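Local coordinates for glycoside hydrolase family 31 (Trueperella pyogenes, PDB 5I0F), which degrades cycloalternan, a cyclic oligosaccharide of glucose, probably by hydrolysis, through a covalent glycosyl-enzyme intermediate, at residues E533-E538 with R602-W607; R577-A582 with P586-H591; Q199-G204 with G564-V569; E538-S543 with W558-A563. All blocks are in the same frame, centred on the assembly; numbering follows the deposited sequence.

Contact 1: residues E533-E538 with R602-W607. With CA (calcium ion), chain E.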
# COMPACT_ATOMS: atom_id res chain seq x y z
N GLU A 533 -10.60 4.07 -1.47
CA GLU A 533 -11.80 3.63 -0.76
C GLU A 533 -13.09 4.24 -1.29
O GLU A 533 -13.10 5.26 -1.97
CB GLU A 533 -11.71 3.91 0.76
CG GLU A 533 -11.32 2.70 1.65
CD GLU A 533 -12.40 1.61 1.76
OE1 GLU A 533 -13.21 1.43 0.80
OE2 GLU A 533 -12.44 0.90 2.80
N ASP A 534 -14.19 3.59 -0.92
CA ASP A 534 -15.53 4.10 -1.10
C ASP A 534 -15.83 5.24 -0.11
O ASP A 534 -15.15 5.39 0.91
CB ASP A 534 -16.55 2.98 -0.89
CG ASP A 534 -16.53 1.96 -2.03
OD1 ASP A 534 -16.82 2.34 -3.18
OD2 ASP A 534 -16.21 0.77 -1.77
N SER A 535 -16.83 6.04 -0.43
CA SER A 535 -17.30 7.10 0.43
C SER A 535 -18.33 6.58 1.41
O SER A 535 -19.55 6.80 1.23
CB SER A 535 -17.88 8.28 -0.37
OG SER A 535 -16.85 8.95 -1.09
N THR A 536 -17.83 5.90 2.44
CA THR A 536 -18.66 5.26 3.46
C THR A 536 -18.17 5.55 4.88
O THR A 536 -16.97 5.85 5.10
CB THR A 536 -18.69 3.74 3.29
OG1 THR A 536 -17.41 3.17 3.54
CG2 THR A 536 -19.20 3.33 1.90
N TRP A 537 -19.07 5.39 5.85
CA TRP A 537 -18.70 5.51 7.26
C TRP A 537 -17.69 4.42 7.67
O TRP A 537 -16.77 4.71 8.40
CB TRP A 537 -19.92 5.49 8.18
CG TRP A 537 -20.79 6.67 7.95
CD1 TRP A 537 -21.86 6.75 7.10
CD2 TRP A 537 -20.66 7.96 8.56
NE1 TRP A 537 -22.42 8.02 7.15
CE2 TRP A 537 -21.70 8.78 8.03
CE3 TRP A 537 -19.78 8.51 9.49
CZ2 TRP A 537 -21.88 10.11 8.43
CZ3 TRP A 537 -19.96 9.85 9.89
CH2 TRP A 537 -21.00 10.63 9.34
N GLU A 538 -17.87 3.20 7.18
CA GLU A 538 -16.93 2.12 7.50
C GLU A 538 -15.52 2.43 6.98
O GLU A 538 -14.53 2.19 7.69
CB GLU A 538 -17.42 0.75 6.98
CG GLU A 538 -16.54 -0.44 7.39
CD GLU A 538 -16.16 -0.47 8.88
OE1 GLU A 538 -17.05 -0.25 9.77
OE2 GLU A 538 -14.94 -0.66 9.17
N ARG A 602 -17.93 14.39 -10.11
CA ARG A 602 -17.64 13.64 -8.90
C ARG A 602 -16.52 14.23 -8.03
O ARG A 602 -16.09 13.60 -7.09
CB ARG A 602 -17.40 12.18 -9.26
CG ARG A 602 -18.72 11.46 -9.46
CD ARG A 602 -18.53 9.98 -9.54
NE ARG A 602 -19.79 9.26 -9.64
CZ ARG A 602 -19.85 7.94 -9.78
NH1 ARG A 602 -18.74 7.23 -9.85
NH2 ARG A 602 -21.02 7.33 -9.87
N ASP A 603 -16.09 15.46 -8.32
CA ASP A 603 -15.09 16.13 -7.50
C ASP A 603 -15.52 16.13 -6.03
O ASP A 603 -16.71 16.30 -5.73
CB ASP A 603 -14.87 17.60 -7.94
CG ASP A 603 -14.35 17.75 -9.39
OD1 ASP A 603 -14.10 16.72 -10.08
OD2 ASP A 603 -14.15 18.93 -9.82
N ARG A 604 -14.53 15.99 -5.13
CA ARG A 604 -14.72 16.11 -3.68
C ARG A 604 -14.40 17.51 -3.17
O ARG A 604 -14.04 17.71 -1.99
CB ARG A 604 -13.90 15.05 -2.94
CG ARG A 604 -14.69 13.78 -2.64
CD ARG A 604 -15.09 13.04 -3.90
NE ARG A 604 -15.55 11.70 -3.57
CZ ARG A 604 -16.30 10.91 -4.34
NH1 ARG A 604 -16.75 11.30 -5.54
NH2 ARG A 604 -16.62 9.71 -3.89
N THR A 605 -14.54 18.49 -4.06
CA THR A 605 -14.44 19.89 -3.65
C THR A 605 -15.63 20.25 -2.75
O THR A 605 -16.70 19.68 -2.90
CB THR A 605 -14.47 20.82 -4.85
OG1 THR A 605 -15.67 20.57 -5.62
CG2 THR A 605 -13.23 20.62 -5.73
N PRO A 606 -15.47 21.22 -1.85
CA PRO A 606 -16.58 21.58 -0.98
C PRO A 606 -17.81 22.04 -1.74
O PRO A 606 -18.95 21.68 -1.37
CB PRO A 606 -15.98 22.70 -0.13
CG PRO A 606 -14.53 22.38 -0.05
CD PRO A 606 -14.19 21.82 -1.40
N TRP A 607 -17.58 22.78 -2.82
CA TRP A 607 -18.66 23.30 -3.69
C TRP A 607 -19.38 22.22 -4.50
O TRP A 607 -20.62 22.26 -4.60
CB TRP A 607 -18.18 24.46 -4.62
CG TRP A 607 -16.79 24.32 -5.16
CD1 TRP A 607 -16.43 23.79 -6.37
CD2 TRP A 607 -15.58 24.65 -4.50
NE1 TRP A 607 -15.08 23.79 -6.49
CE2 TRP A 607 -14.52 24.33 -5.36
CE3 TRP A 607 -15.28 25.23 -3.26
CZ2 TRP A 607 -13.19 24.53 -5.02
CZ3 TRP A 607 -13.98 25.44 -2.92
CH2 TRP A 607 -12.94 25.11 -3.80
CA CA E . -19.24 2.92 -3.73
O HOH W 1 -18.52 4.95 -2.71
O HOH W 2 -17.77 3.36 -5.75
O HOH W 3 -20.77 3.69 -5.26
O HOH W 4 -19.33 0.48 -4.45
O HOH W 5 -20.04 1.96 -1.75
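S535 and R604 make this contact between them, each giving half of the 62 Å² buried between the segments, a small patch with S535 still partly exposed. R604 NH2 donates to S535 OG at 2.9 Å, with an N-H...O angle of 145°. The hydroxyl sits at the rim of the guanidinium group, somewhat tilted out of its plane. On the serine side, OG lies beside the backbone N (chi1 -69°), which turns it out toward the arginine; its stronger partner is the carbonyl O of A563, so two bonds hold it.

R604 reaches across with a chain bent at chi2, and its head is gripped from several directions. NH1 donates to R602 O at 2.9 Å, in the guanidinium plane and onto a lone pair of that carbonyl, with a further bond to G567 O. NE is taken by G564 O. Bonds along so many edges should fix the rotation of the group.

Next to S535, D534 OD1 binds a calcium ion at 2.5 Å, and five waters are also bound to the metal. One of them, water 1, accepts from S535 N at 3.0 Å, so the turn carrying the serine is tied to the metal's water shell as well. S535 itself is the centre of an inverse gamma turn.

Each segment runs into a helix through a threonine N-cap, T536 before helix 537-551 and T605 before helix 606-613. The arrangement is that of beta-to-alpha loops meeting at the sugar-binding end of a TIM barrel.

Contact 2: residues R577-A582 with P586-H591. With BGC (beta-D-glucopyranose), chain C.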
# COMPACT_ATOMS: atom_id res chain seq x y z
N ARG A 577 -18.07 15.34 8.71
CA ARG A 577 -17.33 14.69 9.80
C ARG A 577 -15.91 14.33 9.36
O ARG A 577 -14.96 14.48 10.13
CB ARG A 577 -18.04 13.42 10.29
CG ARG A 577 -19.42 13.61 10.90
CD ARG A 577 -19.43 14.64 12.00
NE ARG A 577 -20.64 14.56 12.82
CZ ARG A 577 -20.94 15.41 13.80
NH1 ARG A 577 -20.15 16.44 14.10
NH2 ARG A 577 -22.07 15.23 14.49
N ALA A 578 -15.76 13.90 8.12
CA ALA A 578 -14.47 13.51 7.59
C ALA A 578 -13.56 14.71 7.37
O ALA A 578 -12.34 14.62 7.58
CB ALA A 578 -14.65 12.74 6.29
N PHE A 579 -14.14 15.82 6.92
CA PHE A 579 -13.36 17.06 6.71
C PHE A 579 -12.82 17.56 8.06
O PHE A 579 -11.65 17.94 8.17
CB PHE A 579 -14.21 18.12 5.98
CG PHE A 579 -13.40 19.21 5.31
CD1 PHE A 579 -12.88 20.27 6.04
CD2 PHE A 579 -13.23 19.21 3.93
CE1 PHE A 579 -12.17 21.29 5.42
CE2 PHE A 579 -12.53 20.24 3.29
CZ PHE A 579 -11.98 21.27 4.04
N ALA A 580 -13.66 17.51 9.10
CA ALA A 580 -13.25 17.90 10.46
C ALA A 580 -12.12 16.99 10.98
O ALA A 580 -11.11 17.46 11.52
CB ALA A 580 -14.44 17.89 11.41
N ALA A 581 -12.27 15.69 10.77
CA ALA A 581 -11.25 14.76 11.22
C ALA A 581 -9.94 14.98 10.50
O ALA A 581 -8.88 14.97 11.16
CB ALA A 581 -11.71 13.32 11.03
N ALA A 582 -10.01 15.14 9.17
CA ALA A 582 -8.84 15.33 8.34
C ALA A 582 -8.04 16.57 8.75
O ALA A 582 -6.81 16.60 8.58
CB ALA A 582 -9.23 15.39 6.86
N PRO A 586 -2.04 14.26 9.86
CA PRO A 586 -0.77 14.84 9.35
C PRO A 586 -0.88 15.50 7.97
O PRO A 586 -0.49 16.66 7.83
CB PRO A 586 0.19 13.64 9.35
CG PRO A 586 -0.38 12.70 10.38
CD PRO A 586 -1.87 12.84 10.25
N ILE A 587 -1.50 14.81 7.00
CA ILE A 587 -1.72 15.34 5.66
C ILE A 587 -3.22 15.39 5.40
O ILE A 587 -3.93 14.37 5.55
CB ILE A 587 -1.04 14.50 4.57
CG1 ILE A 587 0.46 14.32 4.88
CG2 ILE A 587 -1.27 15.09 3.19
CD1 ILE A 587 1.26 15.59 4.89
N MET A 588 -3.69 16.58 5.05
CA MET A 588 -5.10 16.87 4.82
C MET A 588 -5.33 17.06 3.32
O MET A 588 -4.78 17.99 2.72
CB MET A 588 -5.49 18.14 5.59
CG MET A 588 -6.96 18.51 5.43
SD MET A 588 -7.29 20.13 6.15
CE MET A 588 -9.08 20.11 6.04
N GLN A 589 -6.15 16.20 2.73
CA GLN A 589 -6.28 16.13 1.29
C GLN A 589 -7.63 15.60 0.85
O GLN A 589 -8.11 14.59 1.39
CB GLN A 589 -5.18 15.20 0.74
CG GLN A 589 -5.14 14.99 -0.77
CD GLN A 589 -5.43 13.57 -1.25
OE1 GLN A 589 -5.01 13.18 -2.35
NE2 GLN A 589 -6.12 12.77 -0.44
N TYR A 590 -8.22 16.24 -0.15
CA TYR A 590 -9.41 15.68 -0.83
C TYR A 590 -9.03 15.22 -2.24
O TYR A 590 -8.11 15.76 -2.84
CB TYR A 590 -10.60 16.65 -0.82
CG TYR A 590 -10.48 17.85 -1.75
CD1 TYR A 590 -10.75 17.72 -3.12
CD2 TYR A 590 -10.15 19.12 -1.26
CE1 TYR A 590 -10.66 18.82 -3.97
CE2 TYR A 590 -10.07 20.22 -2.10
CZ TYR A 590 -10.32 20.08 -3.45
OH TYR A 590 -10.24 21.18 -4.27
N HIS A 591 -9.76 14.24 -2.74
CA HIS A 591 -9.44 13.58 -4.01
C HIS A 591 -10.68 12.92 -4.60
O HIS A 591 -11.63 12.60 -3.88
CB HIS A 591 -8.30 12.57 -3.77
CG HIS A 591 -7.83 11.85 -5.00
ND1 HIS A 591 -7.55 12.48 -6.19
CD2 HIS A 591 -7.51 10.54 -5.20
CE1 HIS A 591 -7.17 11.59 -7.09
NE2 HIS A 591 -7.12 10.40 -6.50
C2 BGC C . -4.52 5.96 -6.95
C3 BGC C . -5.67 6.96 -7.14
C4 BGC C . -5.52 7.65 -8.50
C5 BGC C . -5.44 6.62 -9.63
C6 BGC C . -5.09 7.33 -10.93
C1 BGC C . -3.69 5.54 -8.19
O2 BGC C . -4.57 5.05 -5.84
O3 BGC C . -5.68 7.92 -6.07
O4 BGC C . -6.63 8.55 -8.73
O5 BGC C . -4.48 5.56 -9.40
O6 BGC C . -5.22 6.45 -12.05
O HOH W 6 -6.21 14.25 6.90
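M588 reaches from its strand into helix 572-583, meeting A582 first and F579 at its end. Its CB lies 3.6 Å from the carbonyl O of A582. CG is anti to the backbone N (chi1 -179°) and stays against the same residue, 4.1 Å from A582 CB. From there the chain runs extended through the sulfur, carrying the methyl CE to the F579 ring, 3.4 Å from CE1 and 3.7 Å from CZ. The two side chains cross at about a right angle, with the methyl set obliquely to the ring. The packing is apolar and buried; L297 and the R629 side chain of helix 617-646 also touch M588.

Water 6 sits between the backbones, 3.0 Å from A582 O and 2.7 Å from I587 O.

Just past the strand, H591 serves the sugar: NE2 donates to O4 of the beta-D-glucopyranose at 2.9 Å and makes a second hydrogen bond, also 2.9 Å, with O3 at the imidazole edge, in which either could be the donor. This is the last beta-alpha-beta unit of the TIM barrel, strand 558-561, helix 572-583 and strand 587-590, with a ligand residue at the strand's C-terminal end.

Contact 3: residues Q199-G204 with G564-V569. With GLC (alpha-D-glucopyranose), chain B; BGC (beta-D-glucopyranose), chain C.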
# COMPACT_ATOMS: atom_id res chain seq x y z
N GLN A 199 -5.03 -4.04 -2.70
CA GLN A 199 -6.43 -4.33 -2.42
C GLN A 199 -7.24 -3.10 -2.75
O GLN A 199 -7.13 -2.07 -2.04
CB GLN A 199 -6.62 -4.75 -0.95
CG GLN A 199 -8.06 -4.95 -0.51
CD GLN A 199 -8.81 -5.94 -1.35
OE1 GLN A 199 -8.34 -7.06 -1.58
NE2 GLN A 199 -9.97 -5.55 -1.82
N TYR A 200 -8.01 -3.18 -3.84
CA TYR A 200 -8.78 -2.04 -4.33
C TYR A 200 -10.06 -1.94 -3.50
O TYR A 200 -10.98 -2.71 -3.70
CB TYR A 200 -9.08 -2.12 -5.83
CG TYR A 200 -10.02 -1.04 -6.38
CD1 TYR A 200 -9.69 0.31 -6.33
CD2 TYR A 200 -11.24 -1.39 -6.96
CE1 TYR A 200 -10.55 1.29 -6.83
CE2 TYR A 200 -12.10 -0.42 -7.47
CZ TYR A 200 -11.76 0.92 -7.40
OH TYR A 200 -12.61 1.87 -7.91
N LYS A 201 -10.05 -1.00 -2.56
CA LYS A 201 -11.14 -0.72 -1.63
C LYS A 201 -11.35 -1.83 -0.60
O LYS A 201 -10.89 -2.97 -0.77
CB LYS A 201 -12.45 -0.33 -2.38
CG LYS A 201 -12.20 0.75 -3.45
CD LYS A 201 -13.45 1.39 -4.04
CE LYS A 201 -14.39 0.38 -4.66
NZ LYS A 201 -15.58 1.05 -5.27
N ALA A 202 -12.04 -1.47 0.49
CA ALA A 202 -12.39 -2.39 1.58
C ALA A 202 -11.17 -3.16 2.13
O ALA A 202 -11.24 -4.37 2.38
CB ALA A 202 -13.46 -3.37 1.10
N GLN A 203 -10.06 -2.45 2.34
CA GLN A 203 -8.84 -3.09 2.85
C GLN A 203 -9.07 -3.70 4.24
O GLN A 203 -8.52 -4.77 4.56
CB GLN A 203 -7.69 -2.10 2.91
CG GLN A 203 -7.24 -1.53 1.55
CD GLN A 203 -8.04 -0.30 1.08
OE1 GLN A 203 -8.74 0.34 1.87
NE2 GLN A 203 -7.89 0.06 -0.19
N GLY A 204 -9.87 -3.02 5.07
CA GLY A 204 -10.18 -3.51 6.41
C GLY A 204 -11.03 -4.76 6.41
O GLY A 204 -10.79 -5.67 7.18
N GLY A 564 -13.58 9.56 1.21
CA GLY A 564 -13.54 8.62 0.10
C GLY A 564 -13.48 9.27 -1.29
O GLY A 564 -14.05 10.36 -1.53
N PHE A 565 -12.81 8.60 -2.22
CA PHE A 565 -12.63 9.13 -3.57
C PHE A 565 -13.51 8.48 -4.64
O PHE A 565 -13.62 9.05 -5.74
CB PHE A 565 -11.15 9.15 -3.96
CG PHE A 565 -10.67 7.98 -4.79
CD1 PHE A 565 -10.97 6.67 -4.48
CD2 PHE A 565 -9.79 8.21 -5.83
CE1 PHE A 565 -10.47 5.61 -5.25
CE2 PHE A 565 -9.28 7.17 -6.59
CZ PHE A 565 -9.62 5.87 -6.30
N SER A 566 -14.11 7.32 -4.34
CA SER A 566 -14.78 6.48 -5.34
C SER A 566 -16.29 6.54 -5.20
O SER A 566 -16.82 6.56 -4.09
CB SER A 566 -14.30 5.04 -5.23
OG SER A 566 -14.93 4.18 -6.16
N GLY A 567 -16.99 6.52 -6.33
CA GLY A 567 -18.45 6.52 -6.36
C GLY A 567 -19.05 7.91 -6.30
O GLY A 567 -18.32 8.92 -6.34
N PRO A 568 -20.39 7.98 -6.24
CA PRO A 568 -21.05 9.26 -6.03
C PRO A 568 -20.42 10.04 -4.88
O PRO A 568 -19.83 9.44 -3.99
CB PRO A 568 -22.49 8.85 -5.69
CG PRO A 568 -22.68 7.59 -6.47
CD PRO A 568 -21.36 6.88 -6.40
N VAL A 569 -20.51 11.37 -4.91
CA VAL A 569 -19.96 12.16 -3.79
C VAL A 569 -20.50 11.66 -2.42
O VAL A 569 -21.63 11.18 -2.33
CB VAL A 569 -20.20 13.67 -3.94
CG1 VAL A 569 -19.59 14.19 -5.24
CG2 VAL A 569 -21.67 14.02 -3.88
C1 GLC B . -8.84 2.05 -10.27
C2 GLC B . -8.31 2.98 -9.17
C3 GLC B . -6.79 2.95 -9.12
C4 GLC B . -6.32 1.52 -8.91
C5 GLC B . -6.86 0.68 -10.08
C6 GLC B . -6.44 -0.78 -10.01
O2 GLC B . -8.80 4.30 -9.39
O3 GLC B . -6.33 3.79 -8.05
O4 GLC B . -4.88 1.48 -8.85
O5 GLC B . -8.30 0.73 -10.11
O6 GLC B . -7.11 -1.48 -8.95
C2 BGC C . -4.52 5.96 -6.95
C3 BGC C . -5.67 6.96 -7.14
C4 BGC C . -5.52 7.65 -8.50
C5 BGC C . -5.44 6.62 -9.63
C6 BGC C . -5.09 7.33 -10.93
C1 BGC C . -3.69 5.54 -8.19
O2 BGC C . -4.57 5.05 -5.84
O3 BGC C . -5.68 7.92 -6.07
O4 BGC C . -6.63 8.55 -8.73
O5 BGC C . -4.48 5.56 -9.40
O6 BGC C . -5.22 6.45 -12.05
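The outer part of the K201 chain, from CD to NZ, passes alongside the S566 hydroxymethyl group, and Y200 lies flat between the lysine chain and a sugar. K201 CG sits over the centre of one face of the Y200 ring, 3.7 Å above it. Toward the rim of the opposite face lies O5 of the alpha-D-glucopyranose, and Y200 CE1 comes within 3.7 Å of C2 of that sugar. The lysine bends at chi3 (-58°), bringing NZ to 3.3 Å from S566 OG in a weak hydrogen bond; the stronger partner of NZ is D534 OD1.

S566 OG, anti to its backbone N, bonds more firmly to E593. Y200 OH, 3.7 Å from S566 OG, bonds the other oxygen of the same carboxylate. F565 turns a ring edge to the sugars: CZ is 3.6 Å from O2 of the alpha-D-glucopyranose, and CE2 is 3.7 Å from O4 of the beta-D-glucopyranose.

Chemically, the two segments are coupled largely through one shared carboxylate, that of E593, which holds the tyrosine and serine hydroxyls together and would steady the glycan pocket's aromatic wall. The D534 carboxylate, shared by K201 and calcium, probably takes most of the ammonium's interaction, consistent with the weak serine bond.

Contact 4: residues E538-S543 with W558-A563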
# COMPACT_ATOMS: atom_id res chain seq x y z
N GLU A 538 -17.87 3.20 7.18
CA GLU A 538 -16.93 2.12 7.50
C GLU A 538 -15.52 2.43 6.98
O GLU A 538 -14.53 2.19 7.69
CB GLU A 538 -17.42 0.75 6.98
CG GLU A 538 -16.54 -0.44 7.39
CD GLU A 538 -16.16 -0.47 8.88
OE1 GLU A 538 -17.05 -0.25 9.77
OE2 GLU A 538 -14.94 -0.66 9.17
N ALA A 539 -15.43 2.99 5.78
CA ALA A 539 -14.13 3.37 5.23
C ALA A 539 -13.44 4.50 6.02
O ALA A 539 -12.22 4.49 6.19
CB ALA A 539 -14.26 3.73 3.76
N PHE A 540 -14.24 5.46 6.49
CA PHE A 540 -13.78 6.52 7.40
C PHE A 540 -13.16 5.91 8.66
O PHE A 540 -12.00 6.22 9.00
CB PHE A 540 -15.00 7.44 7.69
CG PHE A 540 -14.75 8.60 8.63
CD1 PHE A 540 -13.49 9.06 8.98
CD2 PHE A 540 -15.86 9.26 9.17
CE1 PHE A 540 -13.33 10.14 9.83
CE2 PHE A 540 -15.71 10.36 10.01
CZ PHE A 540 -14.44 10.78 10.36
N ARG A 541 -13.89 5.02 9.33
CA ARG A 541 -13.34 4.35 10.52
C ARG A 541 -12.06 3.58 10.21
O ARG A 541 -11.09 3.65 10.99
CB ARG A 541 -14.37 3.42 11.16
CG ARG A 541 -15.55 4.19 11.74
CD ARG A 541 -16.58 3.32 12.45
NE ARG A 541 -17.39 2.50 11.55
CZ ARG A 541 -18.62 2.78 11.10
NH1 ARG A 541 -19.21 1.92 10.28
NH2 ARG A 541 -19.30 3.88 11.43
N SER A 542 -12.06 2.84 9.10
CA SER A 542 -10.87 2.08 8.69
C SER A 542 -9.68 2.96 8.42
O SER A 542 -8.53 2.60 8.77
CB SER A 542 -11.14 1.21 7.45
OG SER A 542 -12.09 0.21 7.79
N SER A 543 -9.94 4.13 7.85
CA SER A 543 -8.88 5.08 7.53
C SER A 543 -8.23 5.65 8.80
O SER A 543 -7.02 5.81 8.82
CB SER A 543 -9.35 6.18 6.56
OG SER A 543 -9.90 5.65 5.33
N TRP A 558 1.35 10.96 7.02
CA TRP A 558 0.29 10.14 6.52
C TRP A 558 -0.97 10.97 6.31
O TRP A 558 -1.29 11.85 7.11
CB TRP A 558 0.01 9.01 7.50
CG TRP A 558 -1.14 8.12 7.15
CD1 TRP A 558 -1.08 6.93 6.53
CD2 TRP A 558 -2.52 8.37 7.42
NE1 TRP A 558 -2.35 6.41 6.37
CE2 TRP A 558 -3.25 7.28 6.92
CE3 TRP A 558 -3.22 9.42 8.06
CZ2 TRP A 558 -4.63 7.19 7.04
CZ3 TRP A 558 -4.59 9.33 8.16
CH2 TRP A 558 -5.29 8.23 7.65
N GLY A 559 -1.70 10.65 5.26
CA GLY A 559 -3.05 11.16 5.06
C GLY A 559 -3.93 10.18 4.33
O GLY A 559 -3.62 8.99 4.21
N TRP A 560 -5.06 10.68 3.86
CA TRP A 560 -6.08 9.84 3.22
C TRP A 560 -6.99 10.74 2.37
O TRP A 560 -6.95 11.97 2.49
CB TRP A 560 -6.90 9.06 4.28
CG TRP A 560 -7.78 9.94 5.18
CD1 TRP A 560 -7.37 10.97 5.98
CD2 TRP A 560 -9.21 9.85 5.36
NE1 TRP A 560 -8.45 11.53 6.63
CE2 TRP A 560 -9.59 10.87 6.27
CE3 TRP A 560 -10.21 9.01 4.84
CZ2 TRP A 560 -10.92 11.06 6.67
CZ3 TRP A 560 -11.52 9.19 5.25
CH2 TRP A 560 -11.86 10.22 6.15
N ASP A 561 -7.75 10.12 1.48
CA ASP A 561 -8.75 10.82 0.67
C ASP A 561 -9.95 11.10 1.56
O ASP A 561 -10.75 10.21 1.82
CB ASP A 561 -9.21 9.96 -0.49
CG ASP A 561 -8.08 9.54 -1.44
OD1 ASP A 561 -6.99 10.18 -1.51
OD2 ASP A 561 -8.34 8.54 -2.13
N LEU A 562 -10.08 12.31 2.07
CA LEU A 562 -11.11 12.53 3.08
C LEU A 562 -12.50 12.26 2.48
O LEU A 562 -12.79 12.66 1.36
CB LEU A 562 -11.00 13.94 3.71
CG LEU A 562 -11.30 15.16 2.85
CD1 LEU A 562 -12.79 15.55 2.85
CD2 LEU A 562 -10.47 16.35 3.30
N ALA A 563 -13.32 11.49 3.22
CA ALA A 563 -14.64 11.07 2.82
C ALA A 563 -14.71 10.13 1.62
O ALA A 563 -15.80 9.90 1.09
CB ALA A 563 -15.56 12.28 2.64
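Helix 538-543 runs almost exactly antiparallel to strand 558-561, at 172° and with 10.0 Å between the axes, the arrangement of the right-handed beta-alpha-beta crossover repeated round a TIM barrel. Strand 527-529 leads into this helix, which packs on the next strand. The backbones come nearest at F540 and A563, CA atoms 6.5 Å apart, with S543 and W560 next at 7.0 Å.

Most of the touching is done by the W560 indole. Its CG occupies the crowded position between backbone N and carbonyl carbon (chi1 67°), turning the six-membered ring back over the helix. F540 lies nearly parallel to that ring, planes 8° apart, but slid aside, centroids 5.5 Å apart, with F540 CD1 to W560 CH2 at 3.5 Å the nearest point. L574 and A581 of helix 572-583 also pack on F540. The other tryptophan, W558, brings CH2 to 3.2 Å from the carbonyl O of S543, while its NE1 bonds E180.

S543 fits closely against W560, with CB and OG both 3.4 Å from CE3. Its hydroxyl turns back into the helix, donating to A539 O at 2.7 Å from the face of that carbonyl opposite to the one used by S543 N.

Going from the N terminus, 199-204 comes first and waits some 360 residues for 564-569, so contact 3 closes the longest loop and ties a segment ahead of the barrel strands to the loop after strand 558-561. Contact 1 opens inside that loop at 533-538 but closes beyond it at 602-607, so the two cross. Contact 4 shares E538 with contact 1 and lies within both loops. Contact 2 follows contact 3 along the chain and falls inside contact 1. Contacts 4 and 2 pack successive helices on neighbouring barrel strands, joined by I587 N to W558 O; backbone bonding of E533 with S566 joins contacts 1 and 3.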